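Local atomic coordinates of Ufm1-specific protease (Caenorhabditis elegans, PDB entry 5EJJ), a protein that acts as a thiol protease that recognises the ubiquitin-like modifier Ufm1 and cleaves the peptide bond at its C-terminal glycine, releasing it from target proteins. Residues K184-F189 against F245-G250; T287-T292 against L306-T311; R43-H48 against N118-L123; W405-L410 against P557-D562. All coordinates share one frame; numbering follows the deposited sequence.

Contact 1 (K184-F189 against F245-G250); sequences KYLDKF and FPAFFG
A type I beta turn from K184 to D187, leading into a short, weakly bonded helix at about 187-190, meets the exit of strand 235-247 where the chain swings towards helix 253-280. D187 has the largest share of the contact. Its CG stands anti to its own carbonyl carbon, beside the backbone N (chi1 -76°), and this sends the carboxylate across to residues F249 and G250. OD1 of D187 accepts the backbone N-H of G250 at 2.7 Å, with 146° at the hydrogen; the donor comes in from above the carboxylate plane. The other oxygen, D187 OD2, sits over one face of the F249 ring near its rim, 3.5 Å from F249 CE1. Carboxylate and ring are stacked, their planes 25° apart, while D187 CB also rests on the ring at 3.6 Å from F249 CE1. The main-chain O of D187 lies at the edge of the same ring, in its plane. The turn itself is closed by D187 N bonding to K184 O at 3.1 Å, so D187 is held at its last position. Strand 235-247 is an outer strand of a mixed five-stranded sheet; A247 there bonds through its backbone to A127 of the neighbouring strand 127-139. A247 CB touches L186 CD2 at 4.4 Å, and L186 also packs on L256 of helix 253-280. G250 has a positive phi that suits glycine, which lacks a CB to clash with the preceding carbonyl. From the first turn residue, K184 bends its chain at chi2 and chi4 to bring NZ to 3.9 Å from G250 O.

Contact 2 (T287-T292 against L306-T311); sequences TTTSAT and LPTKWT
Two backbone hydrogen bonds join T289 and L306 as an antiparallel hydrogen-bonded pair: T289 N gives to L306 O at 2.8 Å, in the carbonyl plane and on a lone pair, and L306 N returns to T289 O at 2.7 Å with 166° at the hydrogen. L306 O also receives a CA-H contact from T288. On the face of the sheet that carries the T289 and L306 side chains, T289 OG1, anti to its carbonyl carbon (chi1 -60°), meets T308 OG1 at 2.7 Å in a hydroxyl-hydroxyl hydrogen bond, the two side chains crossing at about a right angle. A water bonds T308 OG1 at 2.8 Å and gives a weak bond to T287 O. Either side of this polar centre the contact turns apolar: A291 CB rests on L306 CD1 at 3.7 Å, and T287 CG2 lies alongside K309 CG. Further out, the strands 289-293 and 302-306 form a two-stranded antiparallel hairpin. Just past it P307 is the centre of an inverse gamma turn, its CB 3.4 Å above the middle of the W310 ring, and T311 caps helix 312-325. L306 packs on Y318 of that helix, and T288 on T271 of helix 253-280. Thus the hydroxyl pair, in which either oxygen could donate, and a water with one weak bond carry the polar link past the last main-chain pair.

Contact 3 (R43-H48 against N118-L123); sequences RKQVIH and NNEHVL
Over the centre of one face of the R43 guanidinium lies Q45 OE1, 3.3 Å above the plane, and the amide of Q45 is itself turned almost perpendicular to the E120 carboxylate, 85° apart. Q45 NE2 gives E120 OE2 a weak hydrogen bond of 3.4 Å. The H48 ring carries I47 CG2 on one face, 3.7 Å above it and offset toward the rim. Q45 leaves the strand with CG anti to the backbone N (chi1 -175°) and continues extended, so that it meets V122 tip to tip: Q45 NE2 stands 3.5 Å from V122 CG1. That same methyl, anti to its backbone N, takes I47 CD1 at 3.9 Å from across. V122 CG1 thus touches both a polar and an aliphatic tip. The stronger partner of the amide is R40, whose NH1 gives a hydrogen bond to Q45 OE1, while R43 NH1 forms a salt bridge with E125. R43 NH2, 5.4 Å from E120 OE2 and not in contact with it, may slightly favour the charged form of E120. Strand 45-53, in the MPN-family part of the chain, belongs to a mixed four-stranded sheet and pairs with strand 33-40, the pairing interrupted by two bulges: K44 and Q45 face R40 in a G1 beta bulge, I47 and H48 face F38 in a classic one. On its other flank F5 of strand 4-6 bonds to the backbone of K44 and V46, and strand 4-6 in turn runs parallel to 117-119, which leads into the loop carrying E120 and V122.

Contact 4 (W405-L410 against P557-D562); sequences WSWFIL and PQPPSD
F408 loses the most surface in this contact, and it spends the rim of its ring rather than a face on the proline-rich segment. Its CE1 meets P557 CB at 3.8 Å, close to the ring plane, and on the neighbouring side CE2 of F408 meets P559 CA at 3.9 Å, again at the edge. Between these two, F408 CZ lies 4.1 Å from the backbone O of Q558, and P560 CD adds a looser touch at the ring's edge. P559, next in buried surface, crosses F408 at about a right angle and presents CB to it, while its CG reaches the far corner of the indole, W407 CH2, at 4.2 Å. P557 comes third, its CB meeting the F408 ring. One face of the F408 ring is taken by W407, whose CE3 sits 3.7 Å above the ring centre; W407 has CG anti to its backbone N (chi1 -179°), and the two consecutive aromatics of the helix thereby form one packed surface for the prolines. The contact is entirely apolar between side chains. It joins the C-terminal end of helix 396-409, the helix that begins at the inferred active-site C396, to the tail leaving strand 552-557. P557 O is hydrogen-bonded to T489 OG1, and Q558 bonds through its backbone to E461, just ahead of strand 462-467, which pairs with 552-557 in the protease's antiparallel sheet.

In the fold
Along the chain the contacts follow in series: contact 3, contact 1, contact 2, contact 4. Contact 3 joins strand 45-53 of the MPN-family part to the loop after strand 117-119; contact 1 lies about 20 Å from it between centres, and contact 2 about 30 Å from contact 1 between centres, both within the UfSP2 N-terminal region. Helix 253-280 is touched by contacts 1 and 2, while W298 and V299, in the loop of the hairpin behind contact 2, pack against H48 and I47 of contact 3, so these three belong to one connected body. Contact 4 stands apart in the C78 protease part, about 36 Å from contact 1 between centres and across the chain's centre from contacts 1 and 3, consistent with a separate catalytic unit.

Contact 1 (K184-F189 against F245-G250)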
# COMPACT_ATOMS: atom_id res chain seq x y z
N LYS A 184 -16.14 5.79 -22.87
CA LYS A 184 -15.47 4.51 -22.60
C LYS A 184 -13.97 4.51 -22.95
O LYS A 184 -13.40 3.46 -23.29
CB LYS A 184 -16.18 3.38 -23.34
CG LYS A 184 -17.70 3.54 -23.36
CD LYS A 184 -18.41 2.46 -22.56
CE LYS A 184 -19.81 2.93 -22.16
NZ LYS A 184 -19.99 3.03 -20.66
N TYR A 185 -13.35 5.68 -22.83
CA TYR A 185 -12.06 5.94 -23.45
C TYR A 185 -10.94 4.97 -23.06
O TYR A 185 -10.09 4.68 -23.89
CB TYR A 185 -11.65 7.41 -23.30
CG TYR A 185 -10.41 7.78 -24.10
CD1 TYR A 185 -9.18 7.96 -23.47
CD2 TYR A 185 -10.46 7.94 -25.47
CE1 TYR A 185 -8.04 8.29 -24.18
CE2 TYR A 185 -9.32 8.27 -26.20
CZ TYR A 185 -8.11 8.44 -25.55
OH TYR A 185 -6.95 8.76 -26.25
N LEU A 186 -10.94 4.44 -21.84
CA LEU A 186 -9.89 3.45 -21.51
C LEU A 186 -10.42 2.10 -21.01
O LEU A 186 -9.64 1.32 -20.41
CB LEU A 186 -8.87 3.97 -20.48
CG LEU A 186 -7.99 5.19 -20.66
CD1 LEU A 186 -8.83 6.41 -20.40
CD2 LEU A 186 -6.87 5.14 -19.66
N ASP A 187 -11.70 1.82 -21.28
CA ASP A 187 -12.34 0.61 -20.77
C ASP A 187 -11.53 -0.65 -20.99
O ASP A 187 -11.45 -1.50 -20.11
CB ASP A 187 -13.72 0.46 -21.36
CG ASP A 187 -14.71 1.40 -20.74
OD1 ASP A 187 -14.26 2.33 -20.04
OD2 ASP A 187 -15.94 1.21 -20.93
N LYS A 188 -10.93 -0.76 -22.16
CA LYS A 188 -10.00 -1.85 -22.45
C LYS A 188 -8.99 -2.06 -21.31
O LYS A 188 -8.64 -3.20 -21.00
CB LYS A 188 -9.30 -1.59 -23.80
CG LYS A 188 -7.98 -2.34 -23.96
CD LYS A 188 -7.46 -2.31 -25.40
CE LYS A 188 -7.09 -0.90 -25.89
NZ LYS A 188 -5.92 -0.90 -26.85
N PHE A 189 -8.55 -0.98 -20.67
CA PHE A 189 -7.48 -1.07 -19.66
C PHE A 189 -7.98 -1.06 -18.23
O PHE A 189 -7.27 -1.51 -17.33
CB PHE A 189 -6.53 0.11 -19.76
CG PHE A 189 -5.94 0.31 -21.11
CD1 PHE A 189 -6.57 1.14 -22.03
CD2 PHE A 189 -4.73 -0.29 -21.45
CE1 PHE A 189 -6.02 1.33 -23.27
CE2 PHE A 189 -4.18 -0.10 -22.69
CZ PHE A 189 -4.82 0.72 -23.61
N PHE A 245 -3.74 9.42 -10.93
CA PHE A 245 -5.19 9.57 -10.87
C PHE A 245 -5.93 8.33 -11.38
O PHE A 245 -5.45 7.65 -12.29
CB PHE A 245 -5.63 10.82 -11.62
CG PHE A 245 -5.36 10.78 -13.10
CD1 PHE A 245 -4.13 11.17 -13.61
CD2 PHE A 245 -6.37 10.43 -14.00
CE1 PHE A 245 -3.89 11.18 -14.99
CE2 PHE A 245 -6.14 10.43 -15.38
CZ PHE A 245 -4.89 10.81 -15.87
N PRO A 246 -7.08 8.01 -10.77
CA PRO A 246 -7.83 6.81 -11.14
C PRO A 246 -8.50 6.83 -12.51
O PRO A 246 -9.14 7.80 -12.87
CB PRO A 246 -8.89 6.72 -10.04
CG PRO A 246 -8.97 8.05 -9.49
CD PRO A 246 -7.61 8.60 -9.54
N ALA A 247 -8.34 5.73 -13.24
CA ALA A 247 -9.08 5.41 -14.47
C ALA A 247 -10.17 4.40 -14.13
O ALA A 247 -9.87 3.21 -13.90
CB ALA A 247 -8.13 4.79 -15.46
N PHE A 248 -11.42 4.83 -14.06
CA PHE A 248 -12.49 3.91 -13.73
C PHE A 248 -13.14 3.39 -15.00
O PHE A 248 -13.25 4.12 -15.99
CB PHE A 248 -13.54 4.58 -12.84
CG PHE A 248 -13.05 4.93 -11.48
CD1 PHE A 248 -12.73 3.93 -10.57
CD2 PHE A 248 -12.89 6.25 -11.10
CE1 PHE A 248 -12.28 4.24 -9.31
CE2 PHE A 248 -12.43 6.57 -9.85
CZ PHE A 248 -12.12 5.57 -8.94
N PHE A 249 -13.53 2.11 -14.99
CA PHE A 249 -14.18 1.53 -16.15
C PHE A 249 -15.46 2.31 -16.44
O PHE A 249 -16.30 2.50 -15.55
CB PHE A 249 -14.48 0.05 -15.91
CG PHE A 249 -15.31 -0.59 -17.00
CD1 PHE A 249 -14.70 -1.20 -18.10
CD2 PHE A 249 -16.69 -0.61 -16.91
CE1 PHE A 249 -15.46 -1.79 -19.10
CE2 PHE A 249 -17.44 -1.20 -17.89
CZ PHE A 249 -16.83 -1.79 -18.99
N GLY A 250 -15.58 2.79 -17.68
CA GLY A 250 -16.79 3.42 -18.14
C GLY A 250 -16.76 4.93 -18.24
O GLY A 250 -17.76 5.52 -18.64

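Contact 2 (T287-T292 against L306-T311)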
# COMPACT_ATOMS: atom_id res chain seq x y z
N THR A 287 13.60 20.25 -0.37
CA THR A 287 13.05 19.66 -1.56
C THR A 287 12.26 18.39 -1.17
O THR A 287 12.55 17.78 -0.14
CB THR A 287 14.15 19.41 -2.57
OG1 THR A 287 13.56 18.92 -3.78
CG2 THR A 287 15.13 18.42 -2.04
N THR A 288 11.26 18.00 -1.95
CA THR A 288 10.42 16.83 -1.60
C THR A 288 10.57 15.62 -2.53
O THR A 288 11.08 15.74 -3.64
CB THR A 288 8.91 17.20 -1.53
OG1 THR A 288 8.44 17.61 -2.82
CG2 THR A 288 8.67 18.31 -0.52
N THR A 289 10.13 14.46 -2.06
CA THR A 289 10.04 13.23 -2.88
C THR A 289 8.59 12.83 -3.02
O THR A 289 7.85 12.77 -2.03
CB THR A 289 10.71 11.98 -2.23
OG1 THR A 289 12.11 12.20 -1.99
CG2 THR A 289 10.54 10.78 -3.14
N SER A 290 8.18 12.51 -4.24
CA SER A 290 6.82 12.04 -4.45
C SER A 290 6.61 10.56 -4.17
O SER A 290 7.30 9.70 -4.74
CB SER A 290 6.36 12.37 -5.85
OG SER A 290 5.50 13.49 -5.80
N ALA A 291 5.64 10.25 -3.31
CA ALA A 291 5.30 8.87 -3.00
C ALA A 291 3.81 8.60 -3.15
O ALA A 291 2.98 9.49 -2.98
CB ALA A 291 5.77 8.50 -1.59
N THR A 292 3.48 7.35 -3.46
CA THR A 292 2.11 6.85 -3.44
C THR A 292 2.07 5.57 -2.60
O THR A 292 2.98 4.74 -2.68
CB THR A 292 1.61 6.54 -4.86
OG1 THR A 292 1.87 7.67 -5.71
CG2 THR A 292 0.14 6.30 -4.86
N LEU A 306 6.91 13.99 0.21
CA LEU A 306 7.66 13.68 1.44
C LEU A 306 8.90 14.57 1.65
O LEU A 306 9.72 14.73 0.74
CB LEU A 306 8.08 12.22 1.43
CG LEU A 306 6.94 11.23 1.47
CD1 LEU A 306 7.52 9.85 1.33
CD2 LEU A 306 6.19 11.39 2.77
N PRO A 307 9.02 15.16 2.84
CA PRO A 307 10.17 16.02 3.16
C PRO A 307 11.44 15.21 3.42
O PRO A 307 11.77 14.94 4.57
CB PRO A 307 9.72 16.76 4.43
CG PRO A 307 8.66 15.90 5.03
CD PRO A 307 7.98 15.18 3.89
N THR A 308 12.15 14.84 2.37
CA THR A 308 13.27 13.91 2.50
C THR A 308 14.65 14.56 2.74
O THR A 308 15.67 13.85 2.84
CB THR A 308 13.37 12.98 1.30
OG1 THR A 308 13.05 13.70 0.09
CG2 THR A 308 12.43 11.79 1.48
N LYS A 309 14.69 15.89 2.81
CA LYS A 309 15.93 16.56 3.16
C LYS A 309 15.94 17.00 4.61
O LYS A 309 16.89 17.61 5.06
CB LYS A 309 16.21 17.75 2.24
CG LYS A 309 16.69 17.34 0.84
CD LYS A 309 17.98 16.53 0.87
CE LYS A 309 18.43 16.11 -0.53
NZ LYS A 309 19.74 15.39 -0.51
N TRP A 310 14.87 16.70 5.34
CA TRP A 310 14.86 16.86 6.80
C TRP A 310 15.80 15.83 7.46
O TRP A 310 16.32 14.91 6.81
CB TRP A 310 13.43 16.70 7.36
CG TRP A 310 12.47 17.83 7.02
CD1 TRP A 310 12.72 18.94 6.27
CD2 TRP A 310 11.09 17.94 7.43
NE1 TRP A 310 11.60 19.73 6.19
CE2 TRP A 310 10.59 19.14 6.89
CE3 TRP A 310 10.24 17.13 8.19
CZ2 TRP A 310 9.28 19.55 7.09
CZ3 TRP A 310 8.94 17.55 8.39
CH2 TRP A 310 8.47 18.74 7.84
N THR A 311 16.03 15.98 8.77
CA THR A 311 16.83 14.99 9.50
C THR A 311 16.05 13.69 9.60
O THR A 311 14.81 13.72 9.66
CB THR A 311 17.15 15.45 10.93
OG1 THR A 311 16.01 15.25 11.78
CG2 THR A 311 17.56 16.92 10.96
O HOH W 1 14.24 15.39 -1.87

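Contact 3 (R43-H48 against N118-L123)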
# COMPACT_ATOMS: atom_id res chain seq x y z
N ARG A 43 -21.77 9.34 -6.50
CA ARG A 43 -22.39 8.05 -6.21
C ARG A 43 -22.67 7.82 -4.73
O ARG A 43 -23.00 6.71 -4.33
CB ARG A 43 -21.63 6.88 -6.84
CG ARG A 43 -20.30 6.59 -6.25
CD ARG A 43 -19.58 5.60 -7.14
NE ARG A 43 -19.83 4.20 -6.79
CZ ARG A 43 -18.92 3.24 -6.94
NH1 ARG A 43 -17.72 3.54 -7.43
NH2 ARG A 43 -19.20 1.98 -6.62
N LYS A 44 -22.57 8.89 -3.96
CA LYS A 44 -22.94 8.89 -2.55
C LYS A 44 -22.34 7.71 -1.81
O LYS A 44 -23.05 6.96 -1.14
CB LYS A 44 -24.44 8.93 -2.39
CG LYS A 44 -25.00 10.28 -2.77
CD LYS A 44 -26.51 10.30 -2.65
CE LYS A 44 -27.02 11.70 -2.37
NZ LYS A 44 -27.02 12.58 -3.57
N GLN A 45 -21.01 7.57 -1.95
CA GLN A 45 -20.26 6.45 -1.40
C GLN A 45 -19.09 6.94 -0.55
O GLN A 45 -18.19 7.57 -1.06
CB GLN A 45 -19.75 5.56 -2.53
CG GLN A 45 -19.07 4.32 -2.05
CD GLN A 45 -18.35 3.62 -3.16
OE1 GLN A 45 -17.74 4.25 -4.01
NE2 GLN A 45 -18.41 2.30 -3.16
N VAL A 46 -19.11 6.68 0.75
CA VAL A 46 -18.05 7.18 1.62
C VAL A 46 -16.81 6.30 1.47
O VAL A 46 -16.92 5.10 1.52
CB VAL A 46 -18.50 7.16 3.10
CG1 VAL A 46 -17.36 7.47 4.01
CG2 VAL A 46 -19.63 8.16 3.31
N ILE A 47 -15.63 6.88 1.30
CA ILE A 47 -14.45 6.04 1.14
C ILE A 47 -13.52 6.09 2.34
O ILE A 47 -12.92 5.09 2.69
CB ILE A 47 -13.66 6.38 -0.15
CG1 ILE A 47 -14.55 6.24 -1.37
CG2 ILE A 47 -12.47 5.49 -0.32
CD1 ILE A 47 -15.06 4.88 -1.55
N HIS A 48 -13.39 7.26 2.97
CA HIS A 48 -12.46 7.45 4.09
C HIS A 48 -13.14 8.19 5.23
O HIS A 48 -13.60 9.31 5.05
CB HIS A 48 -11.25 8.28 3.69
CG HIS A 48 -10.41 7.68 2.61
ND1 HIS A 48 -9.67 6.53 2.79
CD2 HIS A 48 -10.15 8.10 1.35
CE1 HIS A 48 -9.02 6.25 1.67
NE2 HIS A 48 -9.30 7.19 0.78
N ASN A 118 -26.11 3.10 4.39
CA ASN A 118 -26.14 1.65 4.26
C ASN A 118 -24.76 1.07 4.40
O ASN A 118 -23.87 1.49 3.70
CB ASN A 118 -26.62 1.24 2.88
CG ASN A 118 -28.12 1.34 2.74
OD1 ASN A 118 -28.71 2.39 2.99
ND2 ASN A 118 -28.74 0.23 2.32
N ASN A 119 -24.58 0.08 5.28
CA ASN A 119 -23.29 -0.61 5.38
C ASN A 119 -22.90 -1.45 4.16
O ASN A 119 -23.73 -2.14 3.59
CB ASN A 119 -23.22 -1.49 6.62
CG ASN A 119 -21.90 -2.20 6.72
OD1 ASN A 119 -20.90 -1.61 7.13
ND2 ASN A 119 -21.86 -3.45 6.32
N GLU A 120 -21.64 -1.41 3.78
CA GLU A 120 -21.24 -2.09 2.57
C GLU A 120 -19.75 -2.30 2.60
O GLU A 120 -19.02 -1.49 3.15
CB GLU A 120 -21.62 -1.24 1.37
CG GLU A 120 -20.67 -1.29 0.19
CD GLU A 120 -21.30 -0.71 -1.07
OE1 GLU A 120 -22.43 -1.17 -1.40
OE2 GLU A 120 -20.67 0.20 -1.71
N HIS A 121 -19.30 -3.42 2.06
CA HIS A 121 -17.89 -3.72 2.11
C HIS A 121 -17.32 -3.19 0.80
O HIS A 121 -17.33 -3.87 -0.21
CB HIS A 121 -17.65 -5.23 2.32
CG HIS A 121 -16.20 -5.63 2.31
ND1 HIS A 121 -15.24 -4.95 3.02
CD2 HIS A 121 -15.56 -6.64 1.67
CE1 HIS A 121 -14.06 -5.52 2.81
NE2 HIS A 121 -14.23 -6.55 2.00
N VAL A 122 -16.89 -1.93 0.84
CA VAL A 122 -16.43 -1.20 -0.34
C VAL A 122 -15.13 -1.79 -0.85
O VAL A 122 -14.21 -2.02 -0.04
CB VAL A 122 -16.14 0.26 0.01
CG1 VAL A 122 -15.76 1.04 -1.25
CG2 VAL A 122 -17.33 0.88 0.74
N LEU A 123 -15.06 -2.00 -2.17
CA LEU A 123 -13.95 -2.71 -2.82
C LEU A 123 -13.07 -1.79 -3.67
O LEU A 123 -13.52 -0.74 -4.13
CB LEU A 123 -14.50 -3.80 -3.73
CG LEU A 123 -15.41 -4.88 -3.14
CD1 LEU A 123 -15.99 -5.76 -4.23
CD2 LEU A 123 -14.69 -5.71 -2.11

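Contact 4 (W405-L410 against P557-D562)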
# COMPACT_ATOMS: atom_id res chain seq x y z
N TRP A 405 13.39 -11.86 2.55
CA TRP A 405 14.08 -10.57 2.62
C TRP A 405 13.18 -9.51 2.01
O TRP A 405 12.93 -8.47 2.62
CB TRP A 405 15.43 -10.59 1.89
CG TRP A 405 16.25 -9.35 2.14
CD1 TRP A 405 16.04 -8.12 1.61
CD2 TRP A 405 17.40 -9.23 2.98
NE1 TRP A 405 16.98 -7.24 2.06
CE2 TRP A 405 17.83 -7.89 2.91
CE3 TRP A 405 18.12 -10.12 3.79
CZ2 TRP A 405 18.95 -7.42 3.61
CZ3 TRP A 405 19.23 -9.65 4.48
CH2 TRP A 405 19.63 -8.32 4.38
N SER A 406 12.70 -9.80 0.80
CA SER A 406 11.87 -8.85 0.09
C SER A 406 10.68 -8.41 0.94
O SER A 406 10.27 -7.25 0.89
CB SER A 406 11.40 -9.44 -1.24
OG SER A 406 10.28 -10.29 -1.05
N TRP A 407 10.15 -9.32 1.75
CA TRP A 407 9.05 -8.95 2.63
C TRP A 407 9.49 -7.86 3.58
O TRP A 407 8.71 -6.97 3.90
CB TRP A 407 8.51 -10.15 3.40
CG TRP A 407 7.35 -9.86 4.31
CD1 TRP A 407 6.06 -10.18 4.08
CD2 TRP A 407 7.39 -9.23 5.60
NE1 TRP A 407 5.27 -9.78 5.14
CE2 TRP A 407 6.07 -9.19 6.08
CE3 TRP A 407 8.40 -8.68 6.38
CZ2 TRP A 407 5.74 -8.63 7.31
CZ3 TRP A 407 8.06 -8.12 7.62
CH2 TRP A 407 6.75 -8.11 8.06
N PHE A 408 10.73 -7.91 4.04
CA PHE A 408 11.21 -6.90 4.98
C PHE A 408 11.44 -5.49 4.38
O PHE A 408 11.36 -4.48 5.11
CB PHE A 408 12.43 -7.41 5.77
CG PHE A 408 12.07 -8.27 6.96
CD1 PHE A 408 12.00 -9.65 6.83
CD2 PHE A 408 11.76 -7.69 8.19
CE1 PHE A 408 11.65 -10.44 7.92
CE2 PHE A 408 11.40 -8.47 9.28
CZ PHE A 408 11.34 -9.85 9.15
N ILE A 409 11.71 -5.40 3.09
CA ILE A 409 11.76 -4.07 2.50
C ILE A 409 10.35 -3.59 2.16
O ILE A 409 9.92 -2.52 2.61
CB ILE A 409 12.77 -3.92 1.34
CG1 ILE A 409 12.60 -5.02 0.30
CG2 ILE A 409 14.20 -4.00 1.87
CD1 ILE A 409 13.94 -5.35 -0.40
N LEU A 410 9.60 -4.42 1.44
CA LEU A 410 8.23 -4.07 1.07
C LEU A 410 7.31 -3.76 2.25
O LEU A 410 6.15 -3.39 2.06
CB LEU A 410 7.61 -5.15 0.19
CG LEU A 410 7.83 -4.91 -1.30
CD1 LEU A 410 9.25 -4.50 -1.56
CD2 LEU A 410 7.49 -6.13 -2.14
N PRO A 557 10.46 -15.67 10.85
CA PRO A 557 11.08 -14.36 11.05
C PRO A 557 10.26 -13.43 11.93
O PRO A 557 9.04 -13.34 11.78
CB PRO A 557 11.20 -13.82 9.62
CG PRO A 557 11.25 -15.07 8.76
CD PRO A 557 10.29 -15.99 9.42
N GLN A 558 10.93 -12.75 12.85
CA GLN A 558 10.24 -11.82 13.74
C GLN A 558 10.59 -10.39 13.36
O GLN A 558 11.77 -10.03 13.27
CB GLN A 558 10.62 -12.05 15.21
CG GLN A 558 10.63 -13.51 15.68
CD GLN A 558 9.24 -14.08 15.87
OE1 GLN A 558 8.57 -13.80 16.87
NE2 GLN A 558 8.81 -14.91 14.93
N PRO A 559 9.57 -9.56 13.13
CA PRO A 559 9.83 -8.16 12.79
C PRO A 559 10.08 -7.36 14.06
O PRO A 559 9.50 -7.69 15.11
CB PRO A 559 8.50 -7.71 12.15
CG PRO A 559 7.65 -8.97 12.04
CD PRO A 559 8.14 -9.87 13.12
N PRO A 560 10.93 -6.32 13.97
CA PRO A 560 11.27 -5.49 15.13
C PRO A 560 10.05 -4.76 15.66
O PRO A 560 8.97 -4.95 15.12
CB PRO A 560 12.33 -4.52 14.59
CG PRO A 560 12.31 -4.69 13.10
CD PRO A 560 11.74 -6.02 12.78
N SER A 561 10.21 -3.94 16.71
CA SER A 561 9.04 -3.41 17.40
C SER A 561 8.76 -1.91 17.26
O SER A 561 7.73 -1.43 17.74
CB SER A 561 9.05 -3.80 18.88
OG SER A 561 8.69 -5.16 19.03
N ASP A 562 9.66 -1.17 16.61
CA ASP A 562 9.40 0.24 16.31
C ASP A 562 9.65 0.61 14.85
O ASP A 562 10.77 0.46 14.36
CB ASP A 562 10.25 1.15 17.22
CG ASP A 562 9.54 1.53 18.52
OD1 ASP A 562 8.80 0.69 19.09
OD2 ASP A 562 9.73 2.69 18.97